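Local coordinates for protein aminopeptidase (Aneurinibacillus sp. AM-1, PDB 5IB9) that probably removes amino-terminal residues from peptides as a zinc-dependent aminopeptidase of the M28 family, at residues Asn220-Ile225 and Glu288-Arg293; Ile207-Pro212 and Asp261-Phe266. All coordinates share one frame; numbering follows the deposited sequence.

Overall arrangement
Following the chain from the N terminus, residues 207-212 come first, at the end of strand 187-210, and 220-225 next, entering strand 222-228. Helix 238-256 then leads to 261-266, where interaction 2 closes a loop of 48 intervening residues. The chain continues to 288-293, and interaction 1 closes a loop of 62 residues back to 220-225. The segments alternate, so the two loops cross rather than nest. The centres of the two contacts lie about 10 Å apart. Strand 263-269 joins them: it pairs antiparallel with 187-210 and parallel with 222-228, Ile225 N probably donating to Arg265 O at 2.8 Å. A salt bridge from Arg265 NH2 to Glu290 OE2 ties helix 288-293 to that strand.

Interaction 1. Residues Asn220-Ile225 and Glu288-Arg293; sequences NDIIII and EDEIKR. With ZN (zinc ion), chain G.
The Arg293 chain bends at chi3 (-59°), where NE turns off the extended CB-CG-CD run, and the guanidinium beyond it meets Asn220 O and Ile222 CD1, while the first torsion of Ile222 (-60°) sets CG1 beside its own backbone N, anti to the carbonyl carbon, with CG1 and CD1 both near Arg293 NH1. Arg293 NH1 donates to Asn220 O over 2.7 Å with an N-H...O angle of 160°, and the acceptor lies close to the guanidinium plane. Ile222 CD1 sits over one face of the same group, displaced toward the rim and 3.7 Å from Arg293 NH1. The methylene CD of Arg293 also meets Asn220 CB at 3.9 Å. Within 288-293, Arg293 NE forms a salt bridge with Asp289 OD2 at 2.8 Å, although its hydrogen-bond geometry is weak. The backbone adds a second link, Ile222 N to Arg293 O at 2.9 Å; Asp221 CA makes a CA-H...O contact with that same oxygen. An alanine in place of Arg293 would probably leave Asn220 O without its NH1 donor, Asp289 without its cationic mate and Ile222 CD1 without the flat surface it packs on. At the other end of the helical segment, Glu288 OE2 binds a zinc ion at 1.9 Å. A zinc-bound water donates to Glu288 OE1, and His204 of the second subunit binds the same metal, so the helix contributes to the dimer interface. Strand 222-228 lies between strands 263-269 and 294-300, with Ile222 touching Arg265 of the first and Thr294 of the second, and helix 288-293 sits beside its entry.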
loop_
_atom_site.group_PDB
_atom_site.type_symbol
_atom_site.label_atom_id
_atom_site.label_comp_id
_atom_site.label_asym_id
_atom_site.label_seq_id
_atom_site.Cartn_x
_atom_site.Cartn_y
_atom_site.Cartn_z
ATOM N N ASN A 220 -12.191 5.376 -25.813
ATOM C CA ASN A 220 -12.070 5.074 -24.378
ATOM C C ASN A 220 -10.686 4.724 -23.963
ATOM O O ASN A 220 -10.489 4.519 -22.761
ATOM C CB ASN A 220 -12.952 3.807 -24.027
ATOM C CG ASN A 220 -14.423 4.111 -24.086
ATOM O OD1 ASN A 220 -15.242 3.264 -24.537
ATOM N ND2 ASN A 220 -14.791 5.344 -23.677
ATOM N N ASP A 221 -9.710 4.832 -24.865
ATOM C CA ASP A 221 -8.377 4.310 -24.524
ATOM C C ASP A 221 -7.582 5.350 -23.711
ATOM O O ASP A 221 -7.825 6.560 -23.747
ATOM C CB ASP A 221 -7.550 4.083 -25.789
ATOM C CG ASP A 221 -8.139 3.033 -26.744
ATOM O OD1 ASP A 221 -9.016 2.205 -26.304
ATOM O OD2 ASP A 221 -7.616 2.929 -27.892
ATOM N N ILE A 222 -6.654 4.827 -22.886
ATOM C CA ILE A 222 -5.707 5.645 -22.124
ATOM C C ILE A 222 -4.254 5.191 -22.433
ATOM O O ILE A 222 -4.010 3.999 -22.542
ATOM C CB ILE A 222 -5.900 5.414 -20.588
ATOM C CG1 ILE A 222 -7.364 5.802 -20.200
ATOM C CG2 ILE A 222 -4.996 6.331 -19.774
ATOM C CD1 ILE A 222 -7.696 5.194 -18.743
ATOM N N ILE A 223 -3.352 6.163 -22.573
ATOM C CA ILE A 223 -1.906 5.883 -22.642
ATOM C C ILE A 223 -1.268 6.686 -21.491
ATOM O O ILE A 223 -1.576 7.820 -21.265
ATOM C CB ILE A 223 -1.300 6.352 -23.966
ATOM C CG1 ILE A 223 -1.809 5.386 -24.976
ATOM C CG2 ILE A 223 0.196 6.143 -23.838
ATOM C CD1 ILE A 223 -1.422 5.747 -26.448
ATOM N N ILE A 224 -0.351 6.001 -20.765
ATOM C CA ILE A 224 0.522 6.610 -19.677
ATOM C C ILE A 224 1.910 6.785 -20.210
ATOM O O ILE A 224 2.461 5.872 -20.894
ATOM C CB ILE A 224 0.505 5.730 -18.459
ATOM C CG1 ILE A 224 -0.950 5.585 -17.914
ATOM C CG2 ILE A 224 1.355 6.316 -17.408
ATOM C CD1 ILE A 224 -1.070 4.585 -16.743
ATOM N N ILE A 225 2.420 8.021 -20.029
ATOM C CA ILE A 225 3.896 8.296 -20.336
ATOM C C ILE A 225 4.459 8.659 -19.005
ATOM O O ILE A 225 4.017 9.667 -18.400
ATOM C CB ILE A 225 3.996 9.436 -21.348
ATOM C CG1 ILE A 225 3.210 9.171 -22.679
ATOM C CG2 ILE A 225 5.463 9.717 -21.684
ATOM C CD1 ILE A 225 1.727 9.677 -22.615
ATOM N N GLU A 288 -10.638 -0.830 -11.990
ATOM C CA GLU A 288 -10.594 -1.922 -12.945
ATOM C C GLU A 288 -10.890 -1.422 -14.375
ATOM O O GLU A 288 -10.272 -1.929 -15.326
ATOM C CB GLU A 288 -11.568 -3.074 -12.517
ATOM C CG GLU A 288 -10.991 -3.798 -11.315
ATOM C CD GLU A 288 -11.751 -5.094 -10.866
ATOM O OE1 GLU A 288 -12.873 -5.299 -11.331
ATOM O OE2 GLU A 288 -11.081 -5.931 -10.224
ATOM N N ASP A 289 -11.845 -0.474 -14.532
ATOM C CA ASP A 289 -12.130 0.092 -15.849
ATOM C C ASP A 289 -10.874 0.814 -16.375
ATOM O O ASP A 289 -10.530 0.624 -17.551
ATOM C CB ASP A 289 -13.370 0.960 -15.816
ATOM C CG ASP A 289 -13.778 1.460 -17.192
ATOM O OD1 ASP A 289 -14.028 0.567 -17.987
ATOM O OD2 ASP A 289 -13.804 2.714 -17.410
ATOM N N GLU A 290 -10.230 1.675 -15.590
ATOM C CA GLU A 290 -8.970 2.341 -16.049
ATOM C C GLU A 290 -7.955 1.346 -16.446
ATOM O O GLU A 290 -7.331 1.556 -17.520
ATOM C CB GLU A 290 -8.450 3.240 -14.934
ATOM C CG GLU A 290 -9.367 4.485 -14.725
ATOM C CD GLU A 290 -8.848 5.264 -13.559
ATOM O OE1 GLU A 290 -8.707 4.776 -12.409
ATOM O OE2 GLU A 290 -8.484 6.445 -13.696
ATOM N N ILE A 291 -7.751 0.252 -15.691
ATOM C CA ILE A 291 -6.753 -0.696 -16.074
ATOM C C ILE A 291 -7.099 -1.330 -17.445
ATOM O O ILE A 291 -6.202 -1.459 -18.357
ATOM C CB ILE A 291 -6.659 -1.787 -15.013
ATOM C CG1 ILE A 291 -6.057 -1.156 -13.739
ATOM C CG2 ILE A 291 -5.735 -2.995 -15.458
ATOM C CD1 ILE A 291 -6.193 -2.019 -12.485
ATOM N N LYS A 292 -8.359 -1.767 -17.616
ATOM C CA LYS A 292 -8.760 -2.412 -18.907
ATOM C C LYS A 292 -8.613 -1.443 -20.086
ATOM O O LYS A 292 -8.341 -1.942 -21.235
ATOM C CB LYS A 292 -10.226 -2.893 -18.803
ATOM C CG LYS A 292 -10.345 -4.042 -17.830
ATOM C CD LYS A 292 -11.766 -4.637 -17.730
ATOM C CE LYS A 292 -11.772 -5.747 -16.650
ATOM N NZ LYS A 292 -12.844 -5.376 -15.679
ATOM N N ARG A 293 -8.737 -0.146 -19.859
ATOM C CA ARG A 293 -8.737 0.806 -20.986
ATOM C C ARG A 293 -7.325 1.312 -21.247
ATOM O O ARG A 293 -7.147 2.072 -22.230
ATOM C CB ARG A 293 -9.622 2.029 -20.642
ATOM C CG ARG A 293 -11.023 1.580 -20.622
ATOM C CD ARG A 293 -11.903 2.648 -20.427
ATOM N NE ARG A 293 -11.793 3.468 -19.240
ATOM C CZ ARG A 293 -11.479 4.772 -19.180
ATOM N NH1 ARG A 293 -11.113 5.428 -20.245
ATOM N NH2 ARG A 293 -11.586 5.455 -18.016
HETATM ZN ZN ZN G . -11.783 -7.529 -9.482
HETATM O O HOH W 1 -13.182 -8.323 -10.578
HETATM O O HOH W 2 -10.522 -9.625 -8.931
HETATM O O HOH W 3 -10.238 -8.726 -9.742
HETATM O O HOH W 4 -12.257 -9.554 -9.604
#

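Interaction 2. Residues Ile207-Pro212 and Asp261-Phe266; sequences IATKKP and DTELRF
Asp261 meets the other segment through its backbone: Pro212 CB packs 3.6 Å from Asp261 C, where 207-212 has left its strand and 261-266 has not entered its own. Beside Thr262 a water donates to Lys210 O. Glu263 begins the strand proper. Its CG stands anti to the backbone N (chi1 175°), and the side chain crosses that of Thr209, with Glu263 OE2 3.6 Å from Thr209 CG2. Leu264 forms a hydrogen-bonded antiparallel pair with Lys210: Lys210 N donates to Leu264 O at 2.8 Å and Leu264 N returns a bond to Lys210 O at 3.0 Å. Arg265 faces Thr209 as a non-hydrogen-bonded pair, their side chains side by side and pointing the same way, with Arg265 CG 3.8 Å from Thr209 OG1. The extended arginine approaches Glu263 side-on and delivers two bonds to one oxygen, NE to OE2 at 2.8 Å and NH2 to OE2 at 2.9 Å, both from the same face of the carboxylate. Both bonds lie near the guanidinium plane but meet only OE2, so they orient the guanidinium more than the carboxylate. Arg265 NH1 also bonds Tyr282 OH, and NH2 Glu290. Phe266 and Ala208 form the last antiparallel hydrogen-bonded pair: Phe266 N donates to Ala208 O at 2.8 Å, almost straight at 172°, and Ala208 N donates back to Phe266 O. The short strand axes run at 162°, confirming antiparallel pairing. On the Leu264 and Phe266 face, helix 238-256 lies against both side chains and helix 382-400 against Leu264, while strand 222-228 flanks 263-269 on the edge away from 187-210.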
loop_
_atom_site.group_PDB
_atom_site.type_symbol
_atom_site.label_atom_id
_atom_site.label_comp_id
_atom_site.label_asym_id
_atom_site.label_seq_id
_atom_site.Cartn_x
_atom_site.Cartn_y
_atom_site.Cartn_z
ATOM N N ILE A 207 0.805 14.133 -11.685
ATOM C CA ILE A 207 0.012 13.490 -12.743
ATOM C C ILE A 207 -0.726 14.578 -13.573
ATOM O O ILE A 207 -1.503 15.376 -13.019
ATOM C CB ILE A 207 -1.053 12.576 -12.178
ATOM C CG1 ILE A 207 -0.426 11.466 -11.340
ATOM C CG2 ILE A 207 -1.921 11.935 -13.325
ATOM C CD1 ILE A 207 -0.982 11.461 -9.954
ATOM N N ALA A 208 -0.508 14.650 -14.897
ATOM C CA ALA A 208 -1.121 15.691 -15.780
ATOM C C ALA A 208 -1.854 14.933 -16.857
ATOM O O ALA A 208 -1.300 14.105 -17.498
ATOM C CB ALA A 208 0.039 16.572 -16.437
ATOM N N THR A 209 -3.138 15.229 -17.006
ATOM C CA THR A 209 -3.986 14.407 -17.913
ATOM C C THR A 209 -4.522 15.309 -19.015
ATOM O O THR A 209 -5.088 16.365 -18.677
ATOM C CB THR A 209 -5.112 13.791 -17.109
ATOM O OG1 THR A 209 -4.571 12.876 -16.121
ATOM C CG2 THR A 209 -6.029 12.991 -18.088
ATOM N N LYS A 210 -4.399 14.839 -20.225
ATOM C CA LYS A 210 -5.056 15.441 -21.374
ATOM C C LYS A 210 -6.279 14.566 -21.751
ATOM O O LYS A 210 -6.165 13.426 -22.187
ATOM C CB LYS A 210 -4.088 15.516 -22.554
ATOM C CG LYS A 210 -4.707 16.422 -23.718
ATOM C CD LYS A 210 -3.913 16.313 -24.973
ATOM C CE LYS A 210 -4.361 17.467 -26.013
ATOM N NZ LYS A 210 -5.646 17.107 -26.673
ATOM N N LYS A 211 -7.455 15.119 -21.529
ATOM C CA LYS A 211 -8.667 14.454 -21.954
ATOM C C LYS A 211 -8.804 14.468 -23.489
ATOM O O LYS A 211 -8.429 15.377 -24.091
ATOM C CB LYS A 211 -9.895 15.131 -21.323
ATOM C CG LYS A 211 -9.987 14.948 -19.833
ATOM C CD LYS A 211 -10.746 16.073 -19.152
ATOM C CE LYS A 211 -11.503 15.588 -17.926
ATOM N NZ LYS A 211 -12.496 16.539 -17.409
ATOM N N PRO A 212 -9.381 13.448 -24.062
ATOM C CA PRO A 212 -9.532 13.464 -25.502
ATOM C C PRO A 212 -10.468 14.569 -25.920
ATOM O O PRO A 212 -11.365 14.873 -25.221
ATOM C CB PRO A 212 -10.107 12.086 -25.824
ATOM C CG PRO A 212 -10.565 11.545 -24.627
ATOM C CD PRO A 212 -9.959 12.234 -23.495
ATOM N N ASP A 261 -7.647 11.610 -29.604
ATOM C CA ASP A 261 -8.816 10.805 -29.358
ATOM C C ASP A 261 -8.647 9.827 -28.224
ATOM O O ASP A 261 -9.470 8.967 -27.997
ATOM C CB ASP A 261 -9.317 10.075 -30.666
ATOM C CG ASP A 261 -8.361 8.989 -31.176
ATOM O OD1 ASP A 261 -7.296 8.693 -30.503
ATOM O OD2 ASP A 261 -8.639 8.426 -32.270
ATOM N N THR A 262 -7.494 9.973 -27.598
ATOM C CA THR A 262 -7.059 9.013 -26.558
ATOM C C THR A 262 -6.571 9.846 -25.368
ATOM O O THR A 262 -5.791 10.808 -25.525
ATOM C CB THR A 262 -5.876 8.219 -27.116
ATOM O OG1 THR A 262 -6.316 7.473 -28.280
ATOM C CG2 THR A 262 -5.284 7.201 -26.124
ATOM N N GLU A 263 -7.005 9.436 -24.151
ATOM C CA GLU A 263 -6.649 10.131 -22.933
ATOM C C GLU A 263 -5.145 9.881 -22.686
ATOM O O GLU A 263 -4.724 8.718 -22.780
ATOM C CB GLU A 263 -7.439 9.530 -21.787
ATOM C CG GLU A 263 -6.997 10.174 -20.451
ATOM C CD GLU A 263 -8.013 9.789 -19.348
ATOM O OE1 GLU A 263 -9.274 9.647 -19.588
ATOM O OE2 GLU A 263 -7.583 9.712 -18.187
ATOM N N LEU A 264 -4.406 10.959 -22.410
ATOM C CA LEU A 264 -2.951 10.785 -22.151
ATOM C C LEU A 264 -2.702 11.232 -20.744
ATOM O O LEU A 264 -3.159 12.307 -20.314
ATOM C CB LEU A 264 -2.193 11.680 -23.186
ATOM C CG LEU A 264 -2.381 11.331 -24.624
ATOM C CD1 LEU A 264 -1.556 12.251 -25.517
ATOM C CD2 LEU A 264 -1.985 9.968 -24.912
ATOM N N ARG A 265 -1.980 10.405 -19.991
ATOM C CA ARG A 265 -1.595 10.774 -18.629
ATOM C C ARG A 265 -0.102 10.856 -18.610
ATOM O O ARG A 265 0.570 9.794 -18.804
ATOM C CB ARG A 265 -2.085 9.710 -17.611
ATOM C CG ARG A 265 -3.655 9.533 -17.667
ATOM C CD ARG A 265 -4.113 8.565 -16.635
ATOM N NE ARG A 265 -5.568 8.512 -16.727
ATOM C CZ ARG A 265 -6.272 7.795 -15.865
ATOM N NH1 ARG A 265 -5.749 7.118 -14.813
ATOM N NH2 ARG A 265 -7.555 7.826 -16.027
ATOM N N PHE A 266 0.429 12.004 -18.285
ATOM C CA PHE A 266 1.895 12.239 -18.180
ATOM C C PHE A 266 2.217 12.279 -16.724
ATOM O O PHE A 266 1.626 13.058 -15.949
ATOM C CB PHE A 266 2.239 13.588 -18.856
ATOM C CG PHE A 266 1.940 13.656 -20.336
ATOM C CD1 PHE A 266 2.906 13.250 -21.229
ATOM C CD2 PHE A 266 0.687 14.048 -20.744
ATOM C CE1 PHE A 266 2.683 13.239 -22.584
ATOM C CE2 PHE A 266 0.442 14.164 -22.154
ATOM C CZ PHE A 266 1.427 13.733 -23.047
HETATM O O HOH W 5 -5.460 13.165 -24.913
#